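Local coordinates for protein lipid II:glycine glycyltransferase (Staphylococcus aureus, PDB 6SNR) that probably adds the first glycine of the pentaglycine bridge to the lysine of membrane-bound lipid II, taking it from glycyl-tRNA in peptidoglycan synthesis, at residues M1-T7 and R42-R47; G37-I43 and A55-K60. All coordinates share one frame; numbering follows the deposited sequence.

Contact 1. Residues M1-T7 and R42-R47; sequences MEKMHIT and RIAVGR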
loop_
_atom_site.group_PDB
_atom_site.type_symbol
_atom_site.label_atom_id
_atom_site.label_comp_id
_atom_site.label_asym_id
_atom_site.label_seq_id
_atom_site.Cartn_x
_atom_site.Cartn_y
_atom_site.Cartn_z
ATOM N N MET A 1 -0.358 32.860 17.124
ATOM C CA MET A 1 1.103 32.521 17.098
ATOM C C MET A 1 1.766 33.074 15.830
ATOM O O MET A 1 1.393 34.154 15.420
ATOM C CB MET A 1 1.279 31.023 17.243
ATOM C CG MET A 1 0.608 30.179 16.169
ATOM S SD MET A 1 1.131 28.491 16.491
ATOM C CE MET A 1 0.182 28.213 17.981
ATOM N N GLU A 2 2.707 32.374 15.185
ATOM C CA GLU A 2 3.453 33.005 14.086
ATOM C C GLU A 2 3.462 32.175 12.799
ATOM O O GLU A 2 3.515 30.952 12.865
ATOM C CB GLU A 2 4.887 33.285 14.568
ATOM C CG GLU A 2 6.027 33.173 13.577
ATOM C CD GLU A 2 7.387 33.434 14.230
ATOM O OE1 GLU A 2 7.591 33.056 15.408
ATOM O OE2 GLU A 2 8.269 34.014 13.556
ATOM N N LYS A 3 3.392 32.861 11.663
ATOM C CA LYS A 3 3.524 32.236 10.362
ATOM C C LYS A 3 4.999 31.964 10.140
ATOM O O LYS A 3 5.812 32.781 10.487
ATOM C CB LYS A 3 2.986 33.100 9.239
ATOM C CG LYS A 3 1.504 33.416 9.300
ATOM C CD LYS A 3 1.081 34.130 8.038
ATOM C CE LYS A 3 1.225 35.627 8.154
ATOM N NZ LYS A 3 0.137 36.197 8.993
ATOM N N MET A 4 5.346 30.811 9.557
ATOM C CA MET A 4 6.755 30.455 9.394
ATOM C C MET A 4 7.047 30.015 7.979
ATOM O O MET A 4 6.191 29.422 7.311
ATOM C CB MET A 4 7.118 29.316 10.335
ATOM C CG MET A 4 6.959 29.634 11.807
ATOM S SD MET A 4 7.243 28.275 12.939
ATOM C CE MET A 4 8.961 27.864 12.654
ATOM N N HIS A 5 8.273 30.262 7.542
ATOM C CA HIS A 5 8.802 29.760 6.310
ATOM C C HIS A 5 9.740 28.614 6.656
ATOM O O HIS A 5 10.742 28.790 7.399
ATOM C CB HIS A 5 9.581 30.852 5.555
ATOM C CG HIS A 5 10.386 30.353 4.391
ATOM N ND1 HIS A 5 11.554 30.981 3.970
ATOM C CD2 HIS A 5 10.232 29.271 3.581
ATOM C CE1 HIS A 5 12.052 30.325 2.938
ATOM N NE2 HIS A 5 11.279 29.271 2.696
ATOM N N ILE A 6 9.370 27.436 6.159
ATOM C CA ILE A 6 10.194 26.219 6.277
ATOM C C ILE A 6 10.455 25.627 4.908
ATOM O O ILE A 6 9.685 25.830 3.947
ATOM C CB ILE A 6 9.611 25.213 7.269
ATOM C CG1 ILE A 6 8.332 24.528 6.750
ATOM C CG2 ILE A 6 9.324 25.937 8.550
ATOM C CD1 ILE A 6 7.752 23.559 7.752
ATOM N N THR A 7 11.572 24.891 4.772
ATOM C CA THR A 7 11.943 24.357 3.511
ATOM C C THR A 7 11.068 23.154 3.161
ATOM O O THR A 7 10.370 22.640 4.039
ATOM C CB THR A 7 13.413 23.855 3.486
ATOM O OG1 THR A 7 13.559 22.750 4.374
ATOM C CG2 THR A 7 14.372 25.001 3.889
ATOM N N ARG A 42 2.358 26.042 0.311
ATOM C CA ARG A 42 2.507 25.566 1.675
ATOM C C ARG A 42 2.299 26.673 2.693
ATOM O O ARG A 42 2.557 27.863 2.414
ATOM C CB ARG A 42 3.897 24.884 1.901
ATOM C CG ARG A 42 4.074 23.557 1.164
ATOM C CD ARG A 42 5.243 22.795 1.764
ATOM N NE ARG A 42 6.542 23.387 1.314
ATOM C CZ ARG A 42 7.351 24.116 2.091
ATOM N NH1 ARG A 42 7.018 24.462 3.323
ATOM N NH2 ARG A 42 8.508 24.576 1.585
ATOM N N ILE A 43 1.896 26.264 3.882
ATOM C CA ILE A 43 1.785 27.101 5.096
ATOM C C ILE A 43 2.412 26.337 6.255
ATOM O O ILE A 43 2.441 25.105 6.287
ATOM C CB ILE A 43 0.346 27.511 5.460
ATOM C CG1 ILE A 43 -0.611 26.294 5.614
ATOM C CG2 ILE A 43 -0.215 28.402 4.360
ATOM C CD1 ILE A 43 -2.061 26.612 6.025
ATOM N N ALA A 44 2.921 27.079 7.235
ATOM C CA ALA A 44 3.456 26.529 8.477
ATOM C C ALA A 44 3.232 27.550 9.550
ATOM O O ALA A 44 3.310 28.741 9.288
ATOM C CB ALA A 44 4.922 26.140 8.356
ATOM N N VAL A 45 2.898 27.082 10.738
ATOM C CA VAL A 45 2.717 27.931 11.929
ATOM C C VAL A 45 3.436 27.308 13.145
ATOM O O VAL A 45 3.671 26.092 13.227
ATOM C CB VAL A 45 1.220 28.114 12.243
ATOM C CG1 VAL A 45 0.446 28.724 11.084
ATOM C CG2 VAL A 45 0.607 26.797 12.691
ATOM N N GLY A 46 3.884 28.165 14.065
ATOM C CA GLY A 46 4.542 27.702 15.272
ATOM C C GLY A 46 4.876 28.835 16.239
ATOM O O GLY A 46 4.386 29.947 16.086
ATOM N N ARG A 47 5.671 28.507 17.247
ATOM C CA ARG A 47 6.049 29.468 18.302
ATOM C C ARG A 47 7.459 29.154 18.747
ATOM O O ARG A 47 7.835 27.976 18.847
ATOM C CB ARG A 47 5.140 29.333 19.524
ATOM C CG ARG A 47 3.784 29.981 19.389
ATOM C CD ARG A 47 3.017 29.925 20.703
ATOM N NE ARG A 47 3.491 30.911 21.684
ATOM C CZ ARG A 47 4.320 30.664 22.703
ATOM N NH1 ARG A 47 4.818 29.445 22.914
ATOM N NH2 ARG A 47 4.666 31.653 23.521
HETATM O O HOH W 1 3.522 30.014 6.350
#
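Arg42 holds the backbone carbonyl of Ile6: both terminal guanidinium nitrogens point at the one oxygen, NH2 at 2.9 Å and NH1 at 3.1 Å from Ile6 O. The oxygen lies almost in the guanidinium plane, whereas both nitrogens reach it from the same face of its carbonyl plane, NH1 standing well above that plane. A bend at chi3 (-76°) turns the end of the long side chain toward this carbonyl, and Thr7 O lies over one guanidinium face. Arginine suits the place because it can share its N-H groups: NH2 also bonds Asn8 OD1, so the guanidinium ties down the start of helix 8-17, which Thr7 N-caps.

Farther along, Met4 N donates to Ala44 O at 2.9 Å, from above the carbonyl plane. The strands then splay, and water 1 bridges the gap, donating to Met4 O and accepting from Ala44 N. The small Ala44 methyl leaves room for Ile6, whose CD1 packs on Ala44 CB at 3.9 Å.

At the other end, Glu2 and Gly46 form an antiparallel hydrogen-bonded pair, their two N-H...O bonds each 3.1 Å between N and O; Lys3 and Val45 follow as a non-hydrogen-bonded pair. Met4 folds its thioether back over Gly46: with no side chain there, SD can lie directly against the backbone, 3.6 Å from Gly46 CA. Met1 lays CB against the aliphatic part of Arg47, 3.5 Å from its CG, while its SD meets Val45 CG2. Beyond these residues, Met1 and Lys3 touch helix 83-99, and Met4 touches Val51 of strand 50-61.

Past strand 2-3 the water and the Arg42 bonds hold the diverging chain; the strand itself is a short antiparallel edge strand closing one side of a mixed beta-sheet in this FemABX-family protein.

Contact 2. Residues G37-I43 and A55-K60; sequences GWYARRI and AQLLFK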
loop_
_atom_site.group_PDB
_atom_site.type_symbol
_atom_site.label_atom_id
_atom_site.label_comp_id
_atom_site.label_asym_id
_atom_site.label_seq_id
_atom_site.Cartn_x
_atom_site.Cartn_y
_atom_site.Cartn_z
ATOM N N GLY A 37 -3.112 19.102 -13.339
ATOM C CA GLY A 37 -3.510 20.494 -13.300
ATOM C C GLY A 37 -3.482 21.143 -11.938
ATOM O O GLY A 37 -3.980 22.271 -11.766
ATOM N N TRP A 38 -2.904 20.457 -10.951
ATOM C CA TRP A 38 -2.849 21.003 -9.619
ATOM C C TRP A 38 -1.557 21.758 -9.377
ATOM O O TRP A 38 -0.481 21.297 -9.770
ATOM C CB TRP A 38 -2.964 19.924 -8.541
ATOM C CG TRP A 38 -4.230 19.112 -8.600
ATOM C CD1 TRP A 38 -4.466 18.015 -9.398
ATOM C CD2 TRP A 38 -5.456 19.353 -7.886
ATOM N NE1 TRP A 38 -5.750 17.544 -9.192
ATOM C CE2 TRP A 38 -6.385 18.361 -8.287
ATOM C CE3 TRP A 38 -5.872 20.319 -6.971
ATOM C CZ2 TRP A 38 -7.715 18.312 -7.733
ATOM C CZ3 TRP A 38 -7.178 20.267 -6.465
ATOM C CH2 TRP A 38 -8.055 19.266 -6.830
ATOM N N TYR A 39 -1.656 22.909 -8.734
ATOM C CA TYR A 39 -0.480 23.665 -8.270
ATOM C C TYR A 39 -0.515 23.837 -6.768
ATOM O O TYR A 39 -1.581 23.948 -6.156
ATOM C CB TYR A 39 -0.288 25.015 -8.987
ATOM C CG TYR A 39 -1.423 26.043 -8.839
ATOM C CD1 TYR A 39 -2.555 25.963 -9.666
ATOM C CD2 TYR A 39 -1.329 27.110 -7.960
ATOM C CE1 TYR A 39 -3.598 26.885 -9.552
ATOM C CE2 TYR A 39 -2.360 28.046 -7.854
ATOM C CZ TYR A 39 -3.473 27.926 -8.668
ATOM O OH TYR A 39 -4.479 28.875 -8.480
ATOM N N ALA A 40 0.674 23.876 -6.157
ATOM C CA ALA A 40 0.803 23.789 -4.738
ATOM C C ALA A 40 1.299 25.043 -4.040
ATOM O O ALA A 40 2.130 25.814 -4.601
ATOM C CB ALA A 40 1.705 22.596 -4.350
ATOM N N ARG A 41 0.862 25.181 -2.802
ATOM C CA ARG A 41 1.350 26.203 -1.875
ATOM C C ARG A 41 1.439 25.580 -0.524
ATOM O O ARG A 41 0.699 24.649 -0.227
ATOM C CB ARG A 41 0.395 27.394 -1.857
ATOM C CG ARG A 41 0.402 28.177 -3.163
ATOM C CD ARG A 41 1.689 28.990 -3.410
ATOM N NE ARG A 41 1.882 29.888 -2.314
ATOM C CZ ARG A 41 1.261 31.069 -2.191
ATOM N NH1 ARG A 41 0.468 31.540 -3.149
ATOM N NH2 ARG A 41 1.461 31.788 -1.106
ATOM N N ARG A 42 2.358 26.042 0.311
ATOM C CA ARG A 42 2.507 25.566 1.675
ATOM C C ARG A 42 2.299 26.673 2.693
ATOM O O ARG A 42 2.557 27.863 2.414
ATOM C CB ARG A 42 3.897 24.884 1.901
ATOM C CG ARG A 42 4.074 23.557 1.164
ATOM C CD ARG A 42 5.243 22.795 1.764
ATOM N NE ARG A 42 6.542 23.387 1.314
ATOM C CZ ARG A 42 7.351 24.116 2.091
ATOM N NH1 ARG A 42 7.018 24.462 3.323
ATOM N NH2 ARG A 42 8.508 24.576 1.585
ATOM N N ILE A 43 1.896 26.264 3.882
ATOM C CA ILE A 43 1.785 27.101 5.096
ATOM C C ILE A 43 2.412 26.337 6.255
ATOM O O ILE A 43 2.441 25.105 6.287
ATOM C CB ILE A 43 0.346 27.511 5.460
ATOM C CG1 ILE A 43 -0.611 26.294 5.614
ATOM C CG2 ILE A 43 -0.215 28.402 4.360
ATOM C CD1 ILE A 43 -2.061 26.612 6.025
ATOM N N ALA A 55 0.615 22.614 6.362
ATOM C CA ALA A 55 -0.340 22.143 5.369
ATOM C C ALA A 55 0.163 22.450 3.978
ATOM O O ALA A 55 0.797 23.480 3.725
ATOM C CB ALA A 55 -1.723 22.743 5.632
ATOM N N GLN A 56 -0.070 21.522 3.072
ATOM C CA GLN A 56 0.163 21.670 1.686
ATOM C C GLN A 56 -1.190 21.793 0.965
ATOM O O GLN A 56 -2.052 20.929 1.066
ATOM C CB GLN A 56 0.896 20.442 1.156
ATOM C CG GLN A 56 1.190 20.520 -0.276
ATOM C CD GLN A 56 2.170 19.466 -0.677
ATOM O OE1 GLN A 56 1.819 18.280 -0.808
ATOM N NE2 GLN A 56 3.395 19.875 -0.833
ATOM N N LEU A 57 -1.380 22.912 0.309
ATOM C CA LEU A 57 -2.622 23.270 -0.402
ATOM C C LEU A 57 -2.456 23.007 -1.850
ATOM O O LEU A 57 -1.467 23.462 -2.479
ATOM C CB LEU A 57 -2.917 24.795 -0.189
ATOM C CG LEU A 57 -3.379 25.304 1.169
ATOM C CD1 LEU A 57 -2.565 24.921 2.368
ATOM C CD2 LEU A 57 -3.497 26.839 1.072
ATOM N N LEU A 58 -3.386 22.281 -2.468
ATOM C CA LEU A 58 -3.373 22.064 -3.875
ATOM C C LEU A 58 -4.528 22.846 -4.464
ATOM O O LEU A 58 -5.667 22.739 -4.019
ATOM C CB LEU A 58 -3.546 20.579 -4.241
ATOM C CG LEU A 58 -2.351 19.722 -3.797
ATOM C CD1 LEU A 58 -2.621 18.223 -4.025
ATOM C CD2 LEU A 58 -1.116 20.138 -4.554
ATOM N N PHE A 59 -4.226 23.578 -5.515
ATOM C CA PHE A 59 -5.248 24.325 -6.280
ATOM C C PHE A 59 -5.447 23.827 -7.689
ATOM O O PHE A 59 -4.475 23.488 -8.395
ATOM C CB PHE A 59 -4.800 25.835 -6.365
ATOM C CG PHE A 59 -4.835 26.536 -5.069
ATOM C CD1 PHE A 59 -5.943 27.210 -4.629
ATOM C CD2 PHE A 59 -3.716 26.593 -4.249
ATOM C CE1 PHE A 59 -5.963 27.853 -3.420
ATOM C CE2 PHE A 59 -3.741 27.217 -3.041
ATOM C CZ PHE A 59 -4.861 27.872 -2.591
ATOM N N LYS A 60 -6.709 23.888 -8.165
ATOM C CA LYS A 60 -6.990 23.531 -9.537
ATOM C C LYS A 60 -8.167 24.369 -10.000
ATOM O O LYS A 60 -9.128 24.510 -9.285
ATOM C CB LYS A 60 -7.301 22.058 -9.724
ATOM C CG LYS A 60 -7.433 21.605 -11.180
ATOM C CD LYS A 60 -7.547 20.104 -11.300
ATOM C CE LYS A 60 -7.926 19.664 -12.699
ATOM N NZ LYS A 60 -7.858 18.171 -12.847
#
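Tyr39 spreads its ring over Phe59 CB, which sits 3.5 Å from the ring centroid, a CH-pi contact. Phenolic CZ comes closest, and the two ring planes meet at 23°, but the rings are offset with little overlap. With CG between its own N and carbonyl carbon (chi1 61°), the tyrosine leans across the neighbouring strand, and its hydroxyl bonds Glu100.

One residue earlier, Trp38 does likewise with Lys60: Lys60 CB lies 3.7 Å from the centroid of the six-membered ring. The extended lysine chain crosses the indole at about a right angle and carries NZ to Thr36 O, so lysine suits the place, with apolar methylenes on the ring and its ammonium at a carbonyl. Trp38 CE3 also rests on Leu58 CB at 3.6 Å, on the face opposite Tyr39.

Ile43 adds apolar bulk on the face that carries Tyr39 and Phe59, its CG1 3.7 Å from Ala55 CB and near Leu57 CD1; helix 83-99 packs on Ile43 and Phe59. Six backbone bonds, from 2.7 Å (Phe59 N to Tyr39 O) upward, pair Tyr39, Arg41 and Ile43 with Phe59, Leu57 and Ala55. Gly37, with positive phi, ends helix 27-33 in a Schellman motif and leads into this antiparallel beta-hairpin.

Contact 1 and contact 2 lie about 16 Å apart, centre to centre, on the same side of the chain's centre. Strand 39-47 serves both, and Arg42 and Ile43 belong to each. Contact 1 joins this strand to the N-terminal strand 2-3, the outermost on its side, while contact 2 joins it to strand 50-61, its hairpin partner. Along the chain the segments alternate: 1-7, then 37-43 running into 42-47, then 55-60, with helices 8-17 and 27-33 between the first two. The N-terminal segment is thus brought back onto the hairpin, and together the contacts build three successive antiparallel strands at one end of a seven-stranded mixed sheet.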